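Glyco_hydro_cc domain-containing protein (PDB 6UB0) hydrolyses beta-1,3-glucan, acting as a curdlan-specific exo-beta-1,3-glucanase of glycoside hydrolase family 128, subgroup III. Local coordinates at residues A[135-139]-A[168-172]; A[67-71]-A[104-108]; A[1-5]-A[197-203]. The contacts are given in a common frame with arbitrary orientation. Residues are numbered along the deposited sequence.

Contact 1 (A[135-139]-A[168-172]); sequences KIDFL and GIGTV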
ATOM      1  N   LYS A 135       1.744 -17.294  -2.258  1.00 38.15           N
ATOM      2  CA  LYS A 135       1.286 -16.846  -3.610  1.00 38.55           C
ATOM      3  C   LYS A 135       1.165 -15.316  -3.615  1.00 36.27           C
ATOM      4  O   LYS A 135       0.149 -14.799  -3.144  1.00 33.34           O
ATOM      5  CB  LYS A 135      -0.034 -17.523  -3.985  1.00 40.39           C
ATOM      6  CG  LYS A 135       0.122 -19.004  -4.334  1.00 44.07           C
ATOM      7  CD  LYS A 135      -1.165 -19.726  -4.645  1.00 46.04           C
ATOM      8  CE  LYS A 135      -0.972 -21.196  -4.921  1.00 49.54           C
ATOM      9  NZ  LYS A 135      -1.854 -21.976  -4.035  1.00 51.25           N
ATOM     10  N   ILE A 136       2.207 -14.648  -4.106  1.00 38.30           N
ATOM     11  CA  ILE A 136       2.418 -13.175  -3.973  1.00 38.04           C
ATOM     12  C   ILE A 136       2.636 -12.608  -5.371  1.00 37.53           C
ATOM     13  O   ILE A 136       3.654 -12.954  -5.998  1.00 40.91           O
ATOM     14  CB  ILE A 136       3.600 -12.818  -3.048  1.00 37.77           C
ATOM     15  CG1 ILE A 136       3.455 -13.420  -1.647  1.00 38.79           C
ATOM     16  CG2 ILE A 136       3.768 -11.305  -2.972  1.00 37.90           C
ATOM     17  CD1 ILE A 136       4.756 -13.533  -0.877  1.00 39.52           C
ATOM     18  N   ASP A 137       1.733 -11.730  -5.790  1.00 37.79           N
ATOM     19  CA  ASP A 137       1.752 -11.023  -7.097  1.00 37.58           C
ATOM     20  C   ASP A 137       2.522  -9.728  -6.948  1.00 35.28           C
ATOM     21  O   ASP A 137       3.023  -9.267  -7.950  1.00 37.82           O
ATOM     22  CB  ASP A 137       0.348 -10.726  -7.643  1.00 37.64           C
ATOM     23  CG  ASP A 137      -0.381 -11.999  -8.004  1.00 38.46           C
ATOM     24  OD1 ASP A 137      -0.038 -12.547  -9.035  1.00 42.17           O
ATOM     25  OD2 ASP A 137      -1.209 -12.479  -7.196  1.00 35.92           O
ATOM     26  N   PHE A 138       2.584  -9.134  -5.744  1.00 33.72           N
ATOM     27  CA  PHE A 138       3.268  -7.817  -5.567  1.00 33.04           C
ATOM     28  C   PHE A 138       3.618  -7.604  -4.095  1.00 30.22           C
ATOM     29  O   PHE A 138       2.920  -8.143  -3.255  1.00 29.52           O
ATOM     30  CB  PHE A 138       2.390  -6.707  -6.160  1.00 31.99           C
ATOM     31  CG  PHE A 138       1.087  -6.479  -5.440  1.00 29.95           C
ATOM     32  CD1 PHE A 138       1.006  -5.591  -4.376  1.00 28.43           C
ATOM     33  CD2 PHE A 138      -0.071  -7.124  -5.843  1.00 30.63           C
ATOM     34  CE1 PHE A 138      -0.195  -5.384  -3.718  1.00 29.17           C
ATOM     35  CE2 PHE A 138      -1.275  -6.936  -5.176  1.00 29.93           C
ATOM     36  CZ  PHE A 138      -1.343  -6.052  -4.121  1.00 30.60           C
ATOM     37  N   LEU A 139       4.760  -6.983  -3.824  1.00 32.14           N
ATOM     38  CA  LEU A 139       5.161  -6.523  -2.466  1.00 28.51           C
ATOM     39  C   LEU A 139       4.442  -5.209  -2.180  1.00 27.18           C
ATOM     40  O   LEU A 139       4.365  -4.397  -3.056  1.00 27.82           O
ATOM     41  CB  LEU A 139       6.670  -6.271  -2.365  1.00 29.47           C
ATOM     42  CG  LEU A 139       7.600  -7.440  -2.696  1.00 31.10           C
ATOM     43  CD1 LEU A 139       9.029  -7.132  -2.248  1.00 33.13           C
ATOM     44  CD2 LEU A 139       7.131  -8.721  -2.016  1.00 32.33           C
ATOM     45  N   GLY A 168      11.207 -13.601  -7.068  1.00 47.04           N
ATOM     46  CA  GLY A 168      10.314 -13.854  -8.229  1.00 47.86           C
ATOM     47  C   GLY A 168       8.949 -13.157  -8.175  1.00 46.70           C
ATOM     48  O   GLY A 168       7.976 -13.631  -8.819  1.00 46.69           O
ATOM     49  N   ILE A 169       8.876 -12.045  -7.457  1.00 44.55           N
ATOM     50  CA  ILE A 169       7.675 -11.168  -7.325  1.00 42.73           C
ATOM     51  C   ILE A 169       7.994  -9.907  -8.116  1.00 41.80           C
ATOM     52  O   ILE A 169       8.939  -9.239  -7.737  1.00 42.46           O
ATOM     53  CB  ILE A 169       7.381 -10.897  -5.832  1.00 41.04           C
ATOM     54  CG1 ILE A 169       7.568 -12.187  -5.024  1.00 42.57           C
ATOM     55  CG2 ILE A 169       6.003 -10.270  -5.658  1.00 39.43           C
ATOM     56  CD1 ILE A 169       6.945 -12.211  -3.646  1.00 40.66           C
ATOM     57  N   GLY A 170       7.314  -9.689  -9.242  1.00 41.90           N
ATOM     58  CA  GLY A 170       7.782  -8.810 -10.329  1.00 43.79           C
ATOM     59  C   GLY A 170       7.449  -7.346 -10.158  1.00 43.47           C
ATOM     60  O   GLY A 170       7.890  -6.551 -11.025  1.00 45.46           O
ATOM     61  N   THR A 171       6.699  -6.962  -9.113  1.00 42.33           N
ATOM     62  CA  THR A 171       6.344  -5.536  -8.887  1.00 40.42           C
ATOM     63  C   THR A 171       6.114  -5.254  -7.406  1.00 36.59           C
ATOM     64  O   THR A 171       5.973  -6.231  -6.639  1.00 34.55           O
ATOM     65  CB  THR A 171       5.120  -5.145  -9.726  1.00 40.75           C
ATOM     66  OG1 THR A 171       5.117  -3.720  -9.872  1.00 42.04           O
ATOM     67  CG2 THR A 171       3.828  -5.638  -9.113  1.00 38.65           C
ATOM     68  N   VAL A 172       6.103  -3.973  -7.031  1.00 34.62           N
ATOM     69  CA  VAL A 172       5.703  -3.519  -5.669  1.00 32.98           C
ATOM     70  C   VAL A 172       4.569  -2.496  -5.767  1.00 29.50           C
ATOM     71  O   VAL A 172       4.598  -1.633  -6.669  1.00 29.99           O
ATOM     72  CB  VAL A 172       6.863  -2.963  -4.805  1.00 34.42           C
ATOM     73  CG1 VAL A 172       8.151  -3.785  -4.946  1.00 35.75           C
ATOM     74  CG2 VAL A 172       7.177  -1.493  -5.036  1.00 34.50           C
TER
HETATM   75  O   HOH W   1       5.027 -11.142  -9.770  1.00 36.62           O

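Contact 2 (A[67-71]-A[104-108]); sequences SKNLL and ARLGS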
ATOM      1  N   SER A  67     -13.303  -6.546  -7.216  1.00 46.99           N
ATOM      2  CA  SER A  67     -11.955  -6.175  -6.712  1.00 45.03           C
ATOM      3  C   SER A  67     -10.958  -7.159  -7.317  1.00 43.22           C
ATOM      4  O   SER A  67     -11.225  -8.378  -7.260  1.00 46.51           O
ATOM      5  CB  SER A  67     -11.927  -6.180  -5.210  1.00 47.34           C
ATOM      6  OG  SER A  67     -12.692  -5.098  -4.675  1.00 49.42           O
ATOM      7  N   LYS A  68      -9.918  -6.654  -7.969  1.00 39.67           N
ATOM      8  CA  LYS A  68      -8.923  -7.492  -8.678  1.00 37.66           C
ATOM      9  C   LYS A  68      -7.788  -7.878  -7.722  1.00 34.30           C
ATOM     10  O   LYS A  68      -6.915  -8.647  -8.118  1.00 32.81           O
ATOM     11  CB  LYS A  68      -8.432  -6.726  -9.904  1.00 40.16           C
ATOM     12  CG  LYS A  68      -9.578  -6.281 -10.815  1.00 42.03           C
ATOM     13  CD  LYS A  68      -9.223  -5.227 -11.819  1.00 43.81           C
ATOM     14  CE  LYS A  68      -8.825  -5.801 -13.163  1.00 47.29           C
ATOM     15  NZ  LYS A  68      -9.256  -4.906 -14.262  1.00 50.85           N
ATOM     16  N   ASN A  69      -7.745  -7.276  -6.546  1.00 31.66           N
ATOM     17  CA  ASN A  69      -6.497  -7.259  -5.748  1.00 30.45           C
ATOM     18  C   ASN A  69      -6.847  -7.382  -4.272  1.00 27.68           C
ATOM     19  O   ASN A  69      -7.883  -6.901  -3.862  1.00 26.32           O
ATOM     20  CB  ASN A  69      -5.675  -5.977  -5.945  1.00 29.66           C
ATOM     21  CG  ASN A  69      -5.069  -5.833  -7.318  1.00 28.98           C
ATOM     22  OD1 ASN A  69      -4.119  -6.510  -7.632  1.00 29.80           O
ATOM     23  ND2 ASN A  69      -5.645  -4.986  -8.172  1.00 32.00           N
ATOM     24  N   LEU A  70      -5.974  -8.027  -3.502  1.00 27.50           N
ATOM     25  CA  LEU A  70      -6.136  -8.118  -2.044  1.00 25.42           C
ATOM     26  C   LEU A  70      -4.789  -7.790  -1.404  1.00 24.16           C
ATOM     27  O   LEU A  70      -3.755  -8.324  -1.883  1.00 24.46           O
ATOM     28  CB  LEU A  70      -6.541  -9.523  -1.614  1.00 27.69           C
ATOM     29  CG  LEU A  70      -7.870 -10.035  -2.158  1.00 29.31           C
ATOM     30  CD1 LEU A  70      -8.025 -11.506  -1.826  1.00 30.77           C
ATOM     31  CD2 LEU A  70      -9.023  -9.225  -1.612  1.00 28.96           C
ATOM     32  N   LEU A  71      -4.823  -7.083  -0.286  1.00 23.82           N
ATOM     33  CA  LEU A  71      -3.577  -6.730   0.480  1.00 22.86           C
ATOM     34  C   LEU A  71      -3.509  -7.504   1.805  1.00 22.19           C
ATOM     35  O   LEU A  71      -4.547  -7.637   2.509  1.00 24.02           O
ATOM     36  CB  LEU A  71      -3.514  -5.240   0.825  1.00 23.03           C
ATOM     37  CG  LEU A  71      -3.332  -4.291  -0.337  1.00 21.21           C
ATOM     38  CD1 LEU A  71      -3.855  -2.916   0.023  1.00 21.04           C
ATOM     39  CD2 LEU A  71      -1.899  -4.226  -0.853  1.00 22.98           C
ATOM     40  N   ALA A 104      -7.721 -13.303  -7.517  1.00 39.70           N
ATOM     41  CA  ALA A 104      -7.230 -11.957  -7.186  1.00 37.21           C
ATOM     42  C   ALA A 104      -5.711 -11.981  -7.105  1.00 36.48           C
ATOM     43  O   ALA A 104      -5.111 -13.078  -6.810  1.00 35.56           O
ATOM     44  CB  ALA A 104      -7.879 -11.529  -5.892  1.00 35.85           C
ATOM     45  N   ARG A 105      -5.128 -10.824  -7.403  1.00 34.92           N
ATOM     46  CA  ARG A 105      -3.687 -10.602  -7.224  1.00 35.16           C
ATOM     47  C   ARG A 105      -3.494 -10.290  -5.731  1.00 33.38           C
ATOM     48  O   ARG A 105      -4.400  -9.668  -5.118  1.00 31.58           O
ATOM     49  CB  ARG A 105      -3.228  -9.558  -8.233  1.00 35.18           C
ATOM     50  CG  ARG A 105      -3.649  -9.900  -9.649  1.00 38.79           C
ATOM     51  CD  ARG A 105      -3.146  -8.864 -10.609  1.00 39.05           C
ATOM     52  NE  ARG A 105      -1.699  -8.857 -10.619  1.00 41.28           N
ATOM     53  CZ  ARG A 105      -0.957  -7.863 -10.150  1.00 42.49           C
ATOM     54  NH1 ARG A 105      -1.541  -6.803  -9.619  1.00 41.49           N
ATOM     55  NH2 ARG A 105       0.362  -7.955 -10.163  1.00 44.37           N
ATOM     56  N   LEU A 106      -2.492 -10.939  -5.144  1.00 33.50           N
ATOM     57  CA  LEU A 106      -2.218 -10.930  -3.696  1.00 32.51           C
ATOM     58  C   LEU A 106      -0.983 -10.061  -3.457  1.00 30.94           C
ATOM     59  O   LEU A 106       0.089 -10.254  -4.143  1.00 29.66           O
ATOM     60  CB  LEU A 106      -2.022 -12.370  -3.228  1.00 33.30           C
ATOM     61  CG  LEU A 106      -3.185 -13.307  -3.541  1.00 33.18           C
ATOM     62  CD1 LEU A 106      -2.936 -14.728  -3.011  1.00 32.81           C
ATOM     63  CD2 LEU A 106      -4.491 -12.739  -2.999  1.00 33.55           C
ATOM     64  N   GLY A 107      -1.129  -9.102  -2.536  1.00 29.73           N
ATOM     65  CA  GLY A 107      -0.060  -8.184  -2.140  1.00 26.89           C
ATOM     66  C   GLY A 107       0.545  -8.612  -0.830  1.00 26.12           C
ATOM     67  O   GLY A 107      -0.179  -9.021   0.053  1.00 24.85           O
ATOM     68  N   SER A 108       1.854  -8.599  -0.732  1.00 27.82           N
ATOM     69  CA  SER A 108       2.537  -9.019   0.508  1.00 27.08           C
ATOM     70  C   SER A 108       2.082  -8.182   1.709  1.00 26.66           C
ATOM     71  O   SER A 108       1.495  -7.103   1.581  1.00 25.87           O
ATOM     72  CB  SER A 108       4.005  -8.869   0.347  1.00 28.97           C
ATOM     73  OG  SER A 108       4.341  -7.541   0.635  1.00 27.90           O
TER

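Contact 3 (A[1-5]-A[197-203]); sequences GSGKR and LDSNAGV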
ATOM      1  N   GLY A   1      -3.951   9.513 -15.870  1.00 47.46           N
ATOM      2  CA  GLY A   1      -2.467   9.574 -15.710  1.00 44.68           C
ATOM      3  C   GLY A   1      -1.835   8.219 -15.997  1.00 44.54           C
ATOM      4  O   GLY A   1      -2.255   7.577 -16.967  1.00 44.59           O
ATOM      5  N   SER A   2      -0.907   7.764 -15.144  1.00 41.56           N
ATOM      6  CA  SER A   2      -0.242   6.436 -15.251  1.00 41.02           C
ATOM      7  C   SER A   2      -1.217   5.292 -14.920  1.00 41.33           C
ATOM      8  O   SER A   2      -0.883   4.098 -15.216  1.00 43.21           O
ATOM      9  CB  SER A   2       0.896   6.386 -14.289  1.00 42.27           C
ATOM     10  OG  SER A   2       0.394   6.474 -12.946  1.00 39.22           O
ATOM     11  N   GLY A   3      -2.304   5.606 -14.198  1.00 35.84           N
ATOM     12  CA  GLY A   3      -3.277   4.629 -13.696  1.00 35.02           C
ATOM     13  C   GLY A   3      -2.766   3.901 -12.464  1.00 32.67           C
ATOM     14  O   GLY A   3      -3.480   2.911 -12.042  1.00 35.05           O
ATOM     15  N   LYS A   4      -1.622   4.350 -11.902  1.00 30.26           N
ATOM     16  CA  LYS A   4      -0.956   3.784 -10.684  1.00 29.09           C
ATOM     17  C   LYS A   4      -1.379   4.504  -9.384  1.00 26.62           C
ATOM     18  O   LYS A   4      -1.214   3.879  -8.299  1.00 24.96           O
ATOM     19  CB  LYS A   4       0.575   3.858 -10.704  1.00 30.96           C
ATOM     20  CG  LYS A   4       1.297   3.347 -11.937  1.00 33.12           C
ATOM     21  CD  LYS A   4       2.790   3.477 -11.741  1.00 34.58           C
ATOM     22  CE  LYS A   4       3.628   3.048 -12.935  1.00 37.10           C
ATOM     23  NZ  LYS A   4       5.082   3.158 -12.611  1.00 39.33           N
ATOM     24  N   ARG A   5      -1.885   5.730  -9.445  1.00 24.01           N
ATOM     25  CA  ARG A   5      -2.086   6.571  -8.238  1.00 23.58           C
ATOM     26  C   ARG A   5      -3.347   6.193  -7.447  1.00 22.90           C
ATOM     27  O   ARG A   5      -4.453   6.179  -8.079  1.00 22.70           O
ATOM     28  CB  ARG A   5      -2.236   8.012  -8.714  1.00 23.42           C
ATOM     29  CG  ARG A   5      -2.049   9.011  -7.586  1.00 23.81           C
ATOM     30  CD  ARG A   5      -1.707  10.433  -8.045  1.00 25.88           C
ATOM     31  NE  ARG A   5      -0.533  10.523  -8.909  1.00 28.25           N
ATOM     32  CZ  ARG A   5      -0.145  11.635  -9.571  1.00 30.55           C
ATOM     33  NH1 ARG A   5      -0.837  12.751  -9.436  1.00 29.45           N
ATOM     34  NH2 ARG A   5       0.898  11.620 -10.381  1.00 31.31           N
ATOM     35  N   LEU A 197       7.877   7.681  -9.632  1.00 35.85           N
ATOM     36  CA  LEU A 197       6.988   6.522  -9.336  1.00 35.03           C
ATOM     37  C   LEU A 197       6.235   6.180 -10.620  1.00 35.39           C
ATOM     38  O   LEU A 197       6.118   4.983 -10.934  1.00 35.51           O
ATOM     39  CB  LEU A 197       6.071   6.858  -8.146  1.00 32.65           C
ATOM     40  CG  LEU A 197       6.794   7.006  -6.807  1.00 33.28           C
ATOM     41  CD1 LEU A 197       5.977   7.789  -5.789  1.00 33.18           C
ATOM     42  CD2 LEU A 197       7.152   5.632  -6.247  1.00 32.00           C
ATOM     43  N   ASP A 198       5.734   7.182 -11.346  1.00 36.27           N
ATOM     44  CA  ASP A 198       4.838   6.944 -12.519  1.00 37.70           C
ATOM     45  C   ASP A 198       5.600   6.223 -13.670  1.00 41.96           C
ATOM     46  O   ASP A 198       4.995   5.385 -14.389  1.00 41.89           O
ATOM     47  CB  ASP A 198       4.236   8.278 -12.961  1.00 38.16           C
ATOM     48  CG  ASP A 198       3.026   8.637 -12.121  1.00 38.74           C
ATOM     49  OD1 ASP A 198       2.467   7.694 -11.473  1.00 35.84           O
ATOM     50  OD2 ASP A 198       2.665   9.831 -12.089  1.00 37.91           O
ATOM     51  N   SER A 199       6.889   6.481 -13.835  1.00 43.52           N
ATOM     52  CA  SER A 199       7.698   5.865 -14.925  1.00 47.67           C
ATOM     53  C   SER A 199       8.483   4.654 -14.404  1.00 48.34           C
ATOM     54  O   SER A 199       8.879   3.812 -15.258  1.00 52.57           O
ATOM     55  CB  SER A 199       8.585   6.887 -15.552  1.00 50.62           C
ATOM     56  OG  SER A 199       9.204   7.635 -14.525  1.00 54.08           O
ATOM     57  N   ASN A 200       8.663   4.528 -13.076  1.00 44.72           N
ATOM     58  CA  ASN A 200       9.393   3.376 -12.483  1.00 44.37           C
ATOM     59  C   ASN A 200       8.465   2.163 -12.615  1.00 42.61           C
ATOM     60  O   ASN A 200       7.519   2.036 -11.841  1.00 43.51           O
ATOM     61  CB  ASN A 200       9.934   3.665 -11.077  1.00 43.22           C
ATOM     62  CG  ASN A 200      10.650   2.464 -10.493  1.00 43.06           C
ATOM     63  OD1 ASN A 200      10.500   1.361 -11.009  1.00 42.40           O
ATOM     64  ND2 ASN A 200      11.418   2.642  -9.426  1.00 44.08           N
ATOM     65  N   ALA A 201       8.708   1.346 -13.635  1.00 43.64           N
ATOM     66  CA  ALA A 201       7.985   0.094 -13.960  1.00 42.62           C
ATOM     67  C   ALA A 201       8.109  -0.958 -12.844  1.00 41.38           C
ATOM     68  O   ALA A 201       7.406  -1.984 -12.914  1.00 39.81           O
ATOM     69  CB  ALA A 201       8.542  -0.441 -15.246  1.00 46.83           C
ATOM     70  N   GLY A 202       8.988  -0.754 -11.859  1.00 39.44           N
ATOM     71  CA  GLY A 202       9.042  -1.609 -10.651  1.00 38.31           C
ATOM     72  C   GLY A 202       7.877  -1.303  -9.715  1.00 36.46           C
ATOM     73  O   GLY A 202       7.606  -2.152  -8.808  1.00 34.83           O
ATOM     74  N   VAL A 203       7.237  -0.140  -9.905  1.00 34.87           N
ATOM     75  CA  VAL A 203       6.094   0.350  -9.053  1.00 34.73           C
ATOM     76  C   VAL A 203       4.783   0.271  -9.840  1.00 34.45           C
ATOM     77  O   VAL A 203       4.561   1.159 -10.696  1.00 34.72           O
ATOM     78  CB  VAL A 203       6.351   1.776  -8.546  1.00 34.97           C
ATOM     79  CG1 VAL A 203       5.144   2.338  -7.808  1.00 35.31           C
ATOM     80  CG2 VAL A 203       7.587   1.817  -7.672  1.00 36.70           C
TER
HETATM   81  O   HOH W   2      -0.368   9.304 -13.000  1.00 35.03           O

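Contact 1 (A[135-139]-A[168-172])
I169 lies over the side chains of I136 and L139 and the backbone between them: its CD1 is 3.4 Å from I136 CG2 and 3.9 Å from L139 CD2, while its CG2 is 3.6 Å from F138 N and 3.8 Å from D137 C. This overlap closes a beta-alpha-beta crossover of the TIM barrel, in which helix 150-166 links the parallel strands 138-146 and 172-180. The helix ends in a Schellman motif with G168, at a positive phi of 74°, as its C-prime residue; the chain then turns back to the sheet through I169. L127 of helix 119-130 touches both I136 and I169, which places this apolar cluster on the helix side of the sheet.

L139 lies opposite V172 in a parallel bridge, CA to CA 4.4 Å, and their side chains share a face, with L139 CB 3.9 Å from V172 CG1. L139 N donates to T171 O (3.2 Å, 156°), and two CA-H...O contacts reinforce the pairing: F138 CA to T171 O at 3.3 Å and V172 CA to L139 O at 3.1 Å. Where the backbones diverge, a water spans the gap, accepting from G170 N at 2.8 Å and donating to D137 O at 3.3 Å.

Contact 2 (A[67-71]-A[104-108])
Three backbone hydrogen bonds join these neighbouring strands of the TIM barrel: R105 N to K68 O at 2.9 Å (169°), L70 N to R105 O at 2.8 Å (152°) and G107 N to L70 O at 2.8 Å (155°). R105 thus bonds through both its N and O, straddling N69, and L70 likewise straddles L106, the alternation expected of parallel strands. The pairs N69-R105, L70-L106 and L71-G107 have CA-CA distances of 4.6, 5.1 and 4.6 Å, and the axes diverge by 22°. Helix 86-96 lies between the two strands in sequence, making this a beta-alpha-beta unit.

CA-H...O contacts supplement the main bonds, notably N69 CA to R105 O at 3.3 Å. Among side chains, R105 NH1 gives N69 OD1 a weak hydrogen bond (3.3 Å, 132°), but the stronger partners lie elsewhere: E204 forms a salt bridge with R105, and E41 accepts from N69 ND2. E204 belongs to strand 203-208, so the guanidinium reaches across the barrel interior, where N69 and L71 also meet F138 and W173.

The other face is apolar. L70 packs its CD1 against L106 CD2 at 3.9 Å and its CG against A104 CB at 4.0 Å, with P44 and Y100 beside it. On the interior face the absence of a side chain at G107 matters, because an ideal CB there would sit only 3.1 Å from L71 CD2.

Contact 3 (A[1-5]-A[197-203])
The side chains of S2, K4 and R5 all find partners at the end of helix 183-199 and the turn after it. K4, its side chain extended, carries NZ into a cluster of main-chain oxygens. K4 NZ donates to L197 O at 2.7 Å and V203 O at 2.8 Å, and weakly to D198 O at 2.9 Å; N200 O is also 2.8 Å from K4 NZ. L197 O and D198 O are carbonyls of the last helical turn, at the negative end of the helix dipole, whereas V203 O comes from the start of the next strand.

D198 has both carboxylate oxygens engaged. OD1 accepts from S2 OG at 2.8 Å and also bonds Y206 OH, whereas D198 OD2 forms a salt bridge with R5 NH2 at 3.0 Å, lying near the guanidinium plane. A water donates to D198 OD2 at 3.2 Å and accepts from S2 N at 2.7 Å. S2 OG in turn accepts from K4 N at 3.1 Å, forming an ST turn. R5 has further partners in Y206 OH, Y227 O and I230 O at the C-terminus.

Past the helix, a type I turn spans N200 to V203, closed by V203 N to N200 O (2.9 Å); N200 OD1 adds an Asx turn to G202 N (2.7 Å). The contact sits beside a seam of the barrel: K4 shares a backbone hydrogen bond with Y206 of strand 203-208, R5 with S24 of strand 23-27, and L197 and V203 pack on helix 150-166.

In the fold
The contacts follow the barrel wall. Contacts 1 and 2, with centres about 10 Å apart, join through neighbouring strands: D137 N to L106 O and F138 O to S108 N, both 2.8 Å, are probable hydrogen bonds. Contact 1 meets contact 3, centres about 15 Å apart, where G202 O lies 3.0 Å from V172 N and 3.1 Å from T171 OG1. Contacts 2 and 3 do not touch; their nearest atoms are about 9 Å apart. All three lie toward the starts of strands, whereas pocket residues N74, E75, H142, H144, E176, F209 and F210 come later on or after those strands. The L71 side chain remains about 11 Å from each bound sugar.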